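PDB 3MCS: putative monooxygenase from Fusobacterium nucleatum subsp. nucleatum, which probably acts as a monooxygenase, in keeping with its two antibiotic biosynthesis monooxygenase (ABM) domains. Local coordinates for residues Y3-V15 / T54-F68. Residues are numbered along the deposited sequence; the frame is centred on the assembly and turned at random.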
ATOM      1  N   TYR A   3       6.180   4.691 -20.988  1.00 45.47           N
ATOM      2  CA  TYR A   3       7.583   4.240 -21.015  1.00 44.41           C
ATOM      3  C   TYR A   3       8.300   4.464 -19.649  1.00 43.84           C
ATOM      4  O   TYR A   3       9.469   4.092 -19.473  1.00 42.26           O
ATOM      5  CB  TYR A   3       8.334   4.911 -22.177  1.00 43.95           C
ATOM      6  CG  TYR A   3       7.596   4.796 -23.513  1.00 44.33           C
ATOM      7  CD1 TYR A   3       7.199   3.551 -24.007  1.00 44.17           C
ATOM      8  CD2 TYR A   3       7.306   5.923 -24.282  1.00 44.14           C
ATOM      9  CE1 TYR A   3       6.519   3.430 -25.210  1.00 42.16           C
ATOM     10  CE2 TYR A   3       6.636   5.810 -25.494  1.00 44.44           C
ATOM     11  CZ  TYR A   3       6.247   4.558 -25.950  1.00 46.47           C
ATOM     12  OH  TYR A   3       5.592   4.437 -27.151  1.00 49.32           O
ATOM     13  N   ALA A   4       7.567   5.035 -18.685  1.00 43.93           N
ATOM     14  CA  ALA A   4       8.072   5.341 -17.353  1.00 42.84           C
ATOM     15  C   ALA A   4       7.712   4.252 -16.346  1.00 42.75           C
ATOM     16  O   ALA A   4       6.660   3.628 -16.438  1.00 43.19           O
ATOM     17  CB  ALA A   4       7.509   6.653 -16.899  1.00 41.82           C
ATOM     18  N   VAL A   5       8.600   4.046 -15.382  1.00 43.98           N
ATOM     19  CA  VAL A   5       8.423   3.044 -14.329  1.00 44.71           C
ATOM     20  C   VAL A   5       7.752   3.703 -13.154  1.00 44.70           C
ATOM     21  O   VAL A   5       8.269   4.707 -12.660  1.00 45.89           O
ATOM     22  CB  VAL A   5       9.783   2.457 -13.859  1.00 45.20           C
ATOM     23  CG1 VAL A   5       9.621   1.631 -12.600  1.00 43.34           C
ATOM     24  CG2 VAL A   5      10.427   1.641 -14.987  1.00 45.16           C
ATOM     25  N   PRO A   6       6.610   3.157 -12.694  1.00 43.86           N
ATOM     26  CA  PRO A   6       5.975   3.771 -11.527  1.00 42.89           C
ATOM     27  C   PRO A   6       6.755   3.556 -10.220  1.00 41.26           C
ATOM     28  O   PRO A   6       7.325   2.500  -9.997  1.00 39.95           O
ATOM     29  CB  PRO A   6       4.610   3.077 -11.463  1.00 42.53           C
ATOM     30  CG  PRO A   6       4.791   1.788 -12.189  1.00 42.19           C
ATOM     31  CD  PRO A   6       5.818   2.040 -13.237  1.00 43.05           C
ATOM     32  N   ILE A   7       6.780   4.579  -9.378  1.00 41.63           N
ATOM     33  CA  ILE A   7       7.458   4.500  -8.092  1.00 42.46           C
ATOM     34  C   ILE A   7       6.434   4.270  -7.003  1.00 41.77           C
ATOM     35  O   ILE A   7       5.570   5.084  -6.813  1.00 41.86           O
ATOM     36  CB  ILE A   7       8.262   5.783  -7.752  1.00 42.21           C
ATOM     37  CG1 ILE A   7       9.190   6.192  -8.921  1.00 41.68           C
ATOM     38  CG2 ILE A   7       9.060   5.554  -6.499  1.00 40.17           C
ATOM     39  CD1 ILE A   7      10.187   5.120  -9.364  1.00 39.14           C
ATOM     40  N   LEU A   8       6.556   3.139  -6.311  1.00 43.66           N
ATOM     41  CA  LEU A   8       5.693   2.733  -5.203  1.00 43.74           C
ATOM     42  C   LEU A   8       6.550   2.500  -3.959  1.00 44.87           C
ATOM     43  O   LEU A   8       7.376   1.545  -3.923  1.00 45.37           O
ATOM     44  CB  LEU A   8       4.974   1.444  -5.549  1.00 43.59           C
ATOM     45  CG  LEU A   8       4.071   0.839  -4.467  1.00 42.84           C
ATOM     46  CD1 LEU A   8       3.044   1.842  -4.017  1.00 42.23           C
ATOM     47  CD2 LEU A   8       3.389  -0.409  -4.999  1.00 37.82           C
ATOM     48  N   ASN A   9       6.362   3.380  -2.968  1.00 43.68           N
ATOM     49  CA  ASN A   9       7.078   3.336  -1.703  1.00 44.40           C
ATOM     50  C   ASN A   9       6.072   3.219  -0.555  1.00 44.43           C
ATOM     51  O   ASN A   9       5.049   3.896  -0.553  1.00 44.46           O
ATOM     52  CB  ASN A   9       7.929   4.600  -1.528  1.00 44.49           C
ATOM     53  CG  ASN A   9       9.061   4.704  -2.542  1.00 48.47           C
ATOM     54  OD1 ASN A   9       9.521   3.692  -3.109  1.00 46.23           O
ATOM     55  ND2 ASN A   9       9.542   5.936  -2.760  1.00 47.59           N
ATOM     56  N   VAL A  10       6.361   2.344   0.402  1.00 43.93           N
ATOM     57  CA  VAL A  10       5.512   2.137   1.560  1.00 42.79           C
ATOM     58  C   VAL A  10       6.332   2.487   2.775  1.00 42.64           C
ATOM     59  O   VAL A  10       7.306   1.816   3.067  1.00 42.64           O
ATOM     60  CB  VAL A  10       5.059   0.695   1.667  1.00 43.26           C
ATOM     61  CG1 VAL A  10       4.298   0.490   2.943  1.00 39.29           C
ATOM     62  CG2 VAL A  10       4.208   0.313   0.468  1.00 43.49           C
ATOM     63  N   TYR A  11       5.959   3.563   3.455  1.00 43.56           N
ATOM     64  CA  TYR A  11       6.664   4.046   4.639  1.00 42.74           C
ATOM     65  C   TYR A  11       5.930   3.653   5.919  1.00 42.52           C
ATOM     66  O   TYR A  11       4.715   3.789   5.989  1.00 41.75           O
ATOM     67  CB  TYR A  11       6.749   5.560   4.596  1.00 40.58           C
ATOM     68  CG  TYR A  11       7.422   6.076   3.369  1.00 43.85           C
ATOM     69  CD1 TYR A  11       8.802   6.169   3.306  1.00 46.37           C
ATOM     70  CD2 TYR A  11       6.681   6.496   2.262  1.00 46.83           C
ATOM     71  CE1 TYR A  11       9.436   6.643   2.165  1.00 48.17           C
ATOM     72  CE2 TYR A  11       7.310   6.978   1.126  1.00 44.14           C
ATOM     73  CZ  TYR A  11       8.683   7.041   1.086  1.00 45.57           C
ATOM     74  OH  TYR A  11       9.320   7.498  -0.032  1.00 51.53           O
ATOM     75  N   ASP A  12       6.645   3.183   6.933  1.00 43.32           N
ATOM     76  CA  ASP A  12       5.999   2.888   8.213  1.00 43.24           C
ATOM     77  C   ASP A  12       6.817   3.349   9.420  1.00 42.17           C
ATOM     78  O   ASP A  12       8.039   3.440   9.355  1.00 42.39           O
ATOM     79  CB  ASP A  12       5.662   1.404   8.309  1.00 43.63           C
ATOM     80  CG  ASP A  12       6.837   0.538   8.681  1.00 44.43           C
ATOM     81  OD1 ASP A  12       7.198   0.464   9.887  1.00 50.13           O
ATOM     82  OD2 ASP A  12       7.348  -0.128   7.772  1.00 45.39           O
ATOM     83  N   PHE A  13       6.154   3.672  10.513  1.00 41.54           N
ATOM     84  CA  PHE A  13       6.877   4.055  11.726  1.00 42.43           C
ATOM     85  C   PHE A  13       5.975   3.995  12.932  1.00 43.49           C
ATOM     86  O   PHE A  13       4.746   4.099  12.807  1.00 45.67           O
ATOM     87  CB  PHE A  13       7.503   5.446  11.628  1.00 41.88           C
ATOM     88  CG  PHE A  13       6.519   6.569  11.504  1.00 41.08           C
ATOM     89  CD1 PHE A  13       6.004   7.178  12.622  1.00 42.05           C
ATOM     90  CD2 PHE A  13       6.156   7.056  10.264  1.00 42.81           C
ATOM     91  CE1 PHE A  13       5.108   8.231  12.506  1.00 42.93           C
ATOM     92  CE2 PHE A  13       5.270   8.107  10.147  1.00 41.84           C
ATOM     93  CZ  PHE A  13       4.747   8.686  11.269  1.00 42.53           C
ATOM     94  N   GLU A  14       6.597   3.844  14.097  1.00 42.36           N
ATOM     95  CA  GLU A  14       5.879   3.745  15.354  1.00 43.06           C
ATOM     96  C   GLU A  14       5.532   5.143  15.864  1.00 44.02           C
ATOM     97  O   GLU A  14       6.394   6.030  15.890  1.00 44.58           O
ATOM     98  CB  GLU A  14       6.733   2.999  16.363  1.00 42.35           C
ATOM     99  CG  GLU A  14       6.068   2.788  17.680  1.00 43.99           C
ATOM    100  CD  GLU A  14       6.885   1.958  18.601  1.00 45.80           C
ATOM    101  OE1 GLU A  14       7.817   1.282  18.106  1.00 53.20           O
ATOM    102  OE2 GLU A  14       6.585   1.978  19.810  1.00 41.74           O
ATOM    103  N   VAL A  15       4.281   5.341  16.279  1.00 43.51           N
ATOM    104  CA  VAL A  15       3.829   6.652  16.760  1.00 43.26           C
ATOM    105  C   VAL A  15       4.028   6.771  18.271  1.00 42.13           C
ATOM    106  O   VAL A  15       3.729   5.851  19.017  1.00 40.34           O
ATOM    107  CB  VAL A  15       2.332   6.912  16.388  1.00 43.55           C
ATOM    108  CG1 VAL A  15       1.902   8.304  16.771  1.00 42.54           C
ATOM    109  CG2 VAL A  15       2.096   6.719  14.901  1.00 42.53           C
ATOM    110  N   THR A  54       0.935   1.557  18.228  1.00 45.75           N
ATOM    111  CA  THR A  54       0.409   2.233  17.053  1.00 44.78           C
ATOM    112  C   THR A  54       1.480   2.444  15.978  1.00 44.39           C
ATOM    113  O   THR A  54       2.480   3.103  16.234  1.00 44.85           O
ATOM    114  CB  THR A  54      -0.182   3.597  17.447  1.00 45.69           C
ATOM    115  OG1 THR A  54      -1.255   3.399  18.374  1.00 43.26           O
ATOM    116  CG2 THR A  54      -0.694   4.355  16.202  1.00 45.34           C
ATOM    117  N   THR A  55       1.258   1.893  14.786  1.00 42.89           N
ATOM    118  CA  THR A  55       2.185   2.040  13.663  1.00 44.01           C
ATOM    119  C   THR A  55       1.555   2.798  12.496  1.00 44.23           C
ATOM    120  O   THR A  55       0.451   2.483  12.070  1.00 46.32           O
ATOM    121  CB  THR A  55       2.641   0.663  13.113  1.00 44.62           C
ATOM    122  OG1 THR A  55       3.356  -0.061  14.116  1.00 46.82           O
ATOM    123  CG2 THR A  55       3.533   0.835  11.887  1.00 40.54           C
ATOM    124  N   SER A  56       2.251   3.789  11.973  1.00 43.07           N
ATOM    125  CA  SER A  56       1.782   4.514  10.797  1.00 41.91           C
ATOM    126  C   SER A  56       2.200   3.817   9.498  1.00 41.42           C
ATOM    127  O   SER A  56       3.324   3.357   9.370  1.00 38.85           O
ATOM    128  CB  SER A  56       2.385   5.912  10.786  1.00 41.68           C
ATOM    129  OG  SER A  56       2.203   6.560   9.531  1.00 39.61           O
ATOM    130  N   TYR A  57       1.292   3.709   8.536  1.00 42.93           N
ATOM    131  CA  TYR A  57       1.669   3.222   7.195  1.00 42.92           C
ATOM    132  C   TYR A  57       1.205   4.262   6.225  1.00 41.86           C
ATOM    133  O   TYR A  57       0.111   4.779   6.360  1.00 41.47           O
ATOM    134  CB  TYR A  57       1.003   1.919   6.795  1.00 42.74           C
ATOM    135  CG  TYR A  57       1.525   0.685   7.454  1.00 40.79           C
ATOM    136  CD1 TYR A  57       0.983   0.236   8.661  1.00 42.54           C
ATOM    137  CD2 TYR A  57       2.521  -0.075   6.855  1.00 40.73           C
ATOM    138  CE1 TYR A  57       1.451  -0.919   9.273  1.00 41.09           C
ATOM    139  CE2 TYR A  57       2.995  -1.233   7.460  1.00 44.12           C
ATOM    140  CZ  TYR A  57       2.456  -1.647   8.668  1.00 42.20           C
ATOM    141  OH  TYR A  57       2.913  -2.787   9.269  1.00 40.71           O
ATOM    142  N   ILE A  58       2.047   4.578   5.256  1.00 42.22           N
ATOM    143  CA  ILE A  58       1.687   5.513   4.213  1.00 42.47           C
ATOM    144  C   ILE A  58       2.194   4.894   2.921  1.00 42.16           C
ATOM    145  O   ILE A  58       3.376   4.652   2.777  1.00 41.40           O
ATOM    146  CB  ILE A  58       2.304   6.920   4.422  1.00 41.65           C
ATOM    147  CG1 ILE A  58       1.996   7.465   5.810  1.00 43.56           C
ATOM    148  CG2 ILE A  58       1.772   7.885   3.408  1.00 41.01           C
ATOM    149  CD1 ILE A  58       2.546   8.881   6.056  1.00 39.64           C
ATOM    150  N   VAL A  59       1.268   4.571   2.028  1.00 42.81           N
ATOM    151  CA  VAL A  59       1.575   4.042   0.714  1.00 43.21           C
ATOM    152  C   VAL A  59       1.574   5.247  -0.218  1.00 43.59           C
ATOM    153  O   VAL A  59       0.601   5.965  -0.268  1.00 45.31           O
ATOM    154  CB  VAL A  59       0.528   3.017   0.280  1.00 43.25           C
ATOM    155  CG1 VAL A  59       0.827   2.472  -1.120  1.00 41.72           C
ATOM    156  CG2 VAL A  59       0.469   1.901   1.300  1.00 39.36           C
ATOM    157  N   GLU A  60       2.679   5.472  -0.920  1.00 44.07           N
ATOM    158  CA  GLU A  60       2.845   6.613  -1.804  1.00 42.29           C
ATOM    159  C   GLU A  60       3.207   6.091  -3.192  1.00 41.16           C
ATOM    160  O   GLU A  60       4.101   5.267  -3.317  1.00 41.07           O
ATOM    161  CB  GLU A  60       3.949   7.545  -1.288  1.00 41.51           C
ATOM    162  CG  GLU A  60       3.702   8.197   0.094  1.00 41.84           C
ATOM    163  CD  GLU A  60       4.800   9.252   0.522  1.00 41.24           C
ATOM    164  OE1 GLU A  60       5.760   9.564  -0.202  1.00 38.60           O
ATOM    165  OE2 GLU A  60       4.707   9.800   1.614  1.00 42.55           O
ATOM    166  N   ILE A  61       2.509   6.574  -4.229  1.00 41.36           N
ATOM    167  CA  ILE A  61       2.749   6.123  -5.607  1.00 40.74           C
ATOM    168  C   ILE A  61       2.823   7.281  -6.570  1.00 40.26           C
ATOM    169  O   ILE A  61       1.956   8.160  -6.590  1.00 39.70           O
ATOM    170  CB  ILE A  61       1.712   5.060  -6.063  1.00 40.97           C
ATOM    171  CG1 ILE A  61       2.120   4.459  -7.420  1.00 41.82           C
ATOM    172  CG2 ILE A  61       0.307   5.638  -6.053  1.00 36.75           C
ATOM    173  CD1 ILE A  61       1.289   3.227  -7.808  1.00 40.50           C
ATOM    174  N   TYR A  62       3.889   7.276  -7.364  1.00 41.87           N
ATOM    175  CA  TYR A  62       4.183   8.356  -8.308  1.00 42.01           C
ATOM    176  C   TYR A  62       4.394   7.832  -9.718  1.00 41.92           C
ATOM    177  O   TYR A  62       4.695   6.666  -9.945  1.00 39.38           O
ATOM    178  CB  TYR A  62       5.415   9.131  -7.848  1.00 42.43           C
ATOM    179  CG  TYR A  62       5.293   9.641  -6.443  1.00 43.56           C
ATOM    180  CD1 TYR A  62       5.622   8.843  -5.372  1.00 44.11           C
ATOM    181  CD2 TYR A  62       4.832  10.913  -6.186  1.00 47.95           C
ATOM    182  CE1 TYR A  62       5.503   9.308  -4.072  1.00 50.64           C
ATOM    183  CE2 TYR A  62       4.717  11.393  -4.889  1.00 49.45           C
ATOM    184  CZ  TYR A  62       5.057  10.582  -3.837  1.00 45.72           C
ATOM    185  OH  TYR A  62       4.957  11.011  -2.536  1.00 35.15           O
ATOM    186  N   ASN A  63       4.280   8.740 -10.668  1.00 43.58           N
ATOM    187  CA  ASN A  63       4.318   8.351 -12.046  1.00 44.43           C
ATOM    188  C   ASN A  63       5.728   7.973 -12.484  1.00 43.48           C
ATOM    189  O   ASN A  63       5.880   7.093 -13.324  1.00 44.25           O
ATOM    190  CB  ASN A  63       3.731   9.477 -12.900  1.00 46.07           C
ATOM    191  CG  ASN A  63       2.862   8.961 -14.038  1.00 51.70           C
ATOM    192  OD1 ASN A  63       3.199   7.983 -14.713  1.00 58.60           O
ATOM    193  ND2 ASN A  63       1.734   9.625 -14.257  1.00 54.55           N
ATOM    194  N   ASP A  64       6.741   8.637 -11.920  1.00 42.74           N
ATOM    195  CA  ASP A  64       8.164   8.362 -12.234  1.00 43.62           C
ATOM    196  C   ASP A  64       9.107   8.941 -11.172  1.00 43.31           C
ATOM    197  O   ASP A  64       8.652   9.682 -10.298  1.00 44.19           O
ATOM    198  CB  ASP A  64       8.553   8.870 -13.623  1.00 43.52           C
ATOM    199  CG  ASP A  64       8.466  10.381 -13.765  1.00 44.68           C
ATOM    200  OD1 ASP A  64       8.590  11.139 -12.780  1.00 53.08           O
ATOM    201  OD2 ASP A  64       8.310  10.823 -14.910  1.00 51.30           O
ATOM    202  N   TYR A  65      10.404   8.637 -11.260  1.00 43.71           N
ATOM    203  CA  TYR A  65      11.351   9.103 -10.226  1.00 44.12           C
ATOM    204  C   TYR A  65      11.517  10.613 -10.172  1.00 43.66           C
ATOM    205  O   TYR A  65      11.928  11.135  -9.145  1.00 45.48           O
ATOM    206  CB  TYR A  65      12.754   8.441 -10.327  1.00 43.10           C
ATOM    207  CG  TYR A  65      13.625   8.797 -11.539  1.00 42.89           C
ATOM    208  CD1 TYR A  65      14.367   9.961 -11.588  1.00 39.85           C
ATOM    209  CD2 TYR A  65      13.747   7.915 -12.596  1.00 43.32           C
ATOM    210  CE1 TYR A  65      15.161  10.250 -12.687  1.00 41.69           C
ATOM    211  CE2 TYR A  65      14.536   8.176 -13.681  1.00 38.21           C
ATOM    212  CZ  TYR A  65      15.249   9.341 -13.742  1.00 41.18           C
ATOM    213  OH  TYR A  65      16.034   9.605 -14.862  1.00 34.06           O
ATOM    214  N   LEU A  66      11.226  11.313 -11.255  1.00 42.91           N
ATOM    215  CA  LEU A  66      11.369  12.767 -11.236  1.00 44.23           C
ATOM    216  C   LEU A  66      10.228  13.370 -10.434  1.00 44.83           C
ATOM    217  O   LEU A  66      10.445  14.316  -9.659  1.00 45.40           O
ATOM    218  CB  LEU A  66      11.419  13.356 -12.656  1.00 44.09           C
ATOM    219  CG  LEU A  66      11.429  14.890 -12.758  1.00 49.96           C
ATOM    220  CD1 LEU A  66      12.586  15.533 -11.963  1.00 49.96           C
ATOM    221  CD2 LEU A  66      11.467  15.315 -14.229  1.00 49.59           C
ATOM    222  N   ALA A  67       9.023  12.825 -10.625  1.00 44.92           N
ATOM    223  CA  ALA A  67       7.849  13.295  -9.892  1.00 45.64           C
ATOM    224  C   ALA A  67       8.094  13.107  -8.408  1.00 45.05           C
ATOM    225  O   ALA A  67       7.771  13.982  -7.605  1.00 46.42           O
ATOM    226  CB  ALA A  67       6.580  12.556 -10.328  1.00 45.02           C
ATOM    227  N   PHE A  68       8.679  11.962  -8.065  1.00 43.25           N
ATOM    228  CA  PHE A  68       9.002  11.644  -6.689  1.00 43.88           C
ATOM    229  C   PHE A  68      10.060  12.587  -6.142  1.00 44.38           C
ATOM    230  O   PHE A  68       9.890  13.148  -5.052  1.00 44.58           O
ATOM    231  CB  PHE A  68       9.474  10.186  -6.557  1.00 44.24           C
ATOM    232  CG  PHE A  68       9.971   9.840  -5.184  1.00 43.45           C
ATOM    233  CD1 PHE A  68       9.082   9.674  -4.122  1.00 47.87           C
ATOM    234  CD2 PHE A  68      11.322   9.689  -4.948  1.00 42.09           C
ATOM    235  CE1 PHE A  68       9.529   9.373  -2.851  1.00 43.04           C
ATOM    236  CE2 PHE A  68      11.781   9.376  -3.683  1.00 43.33           C
ATOM    237  CZ  PHE A  68      10.877   9.217  -2.629  1.00 43.05           C
TER
HETATM  238  O   HOH W   1       4.862   6.384   7.540  1.00 31.58           O
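Ile7 and Tyr62 open a run of antiparallel backbone pairing that joins strand 7-15 to strand 55-62. Ile7, Asn9, Tyr11 and Phe13 each exchange two hydrogen bonds with Tyr62, Glu60, Ile58 and Ser56, respectively, and Val15 N adds one more to Thr54 O (2.9 Å). Between these pairs alpha hydrogens approach carbonyls, as at Ile61 CA and Ile7 O.

One face of the pair carries Leu8, Val10, Val59 and Ile61, aliphatic residues suited to a buried sheet surface. Leu8 CD1 reaches Val59 CG1 at 3.7 Å and also touches Ile61 CB, while Val10 and Val59 lie side by side through their CG2 methyls. Toward the end of strand 7-15 the same face turns more polar: the methylene of Asp12 sits over the Tyr57 ring as a CH-pi contact, CB 4.1 Å from the centroid.

The other face, which helices 20-37 and 65-73 pack against, is rich in aromatic rings. Phe13, with CG between its backbone N and carbonyl carbon (chi1 65°), turns a ring face to Ser56 CB, 3.7 Å from the ring centroid; serine is small enough to fit beneath it. The extended Glu60 chain crosses Tyr11 at about a right angle, placing Glu60 OE1 3.3 Å from Tyr11 CE2, while Tyr30 OH of helix 20-37 hydrogen-bonds Glu60 OE2. At the edge of Phe68, Tyr11 OH lies 3.4 Å from Phe68 CE1.

Beyond Tyr62 the chain turns into helix 65-73, N-capped by Asp64, whose OD1 accepts from Ala67 N (2.8 Å). Ile7 CG1 packs on this turn, 3.6 Å from Tyr65 N. Antiparallel strands with helices across one face are characteristic of the ferredoxin-like alpha+beta fold of ABM domains, members of the dimeric alpha/beta-barrel superfamily.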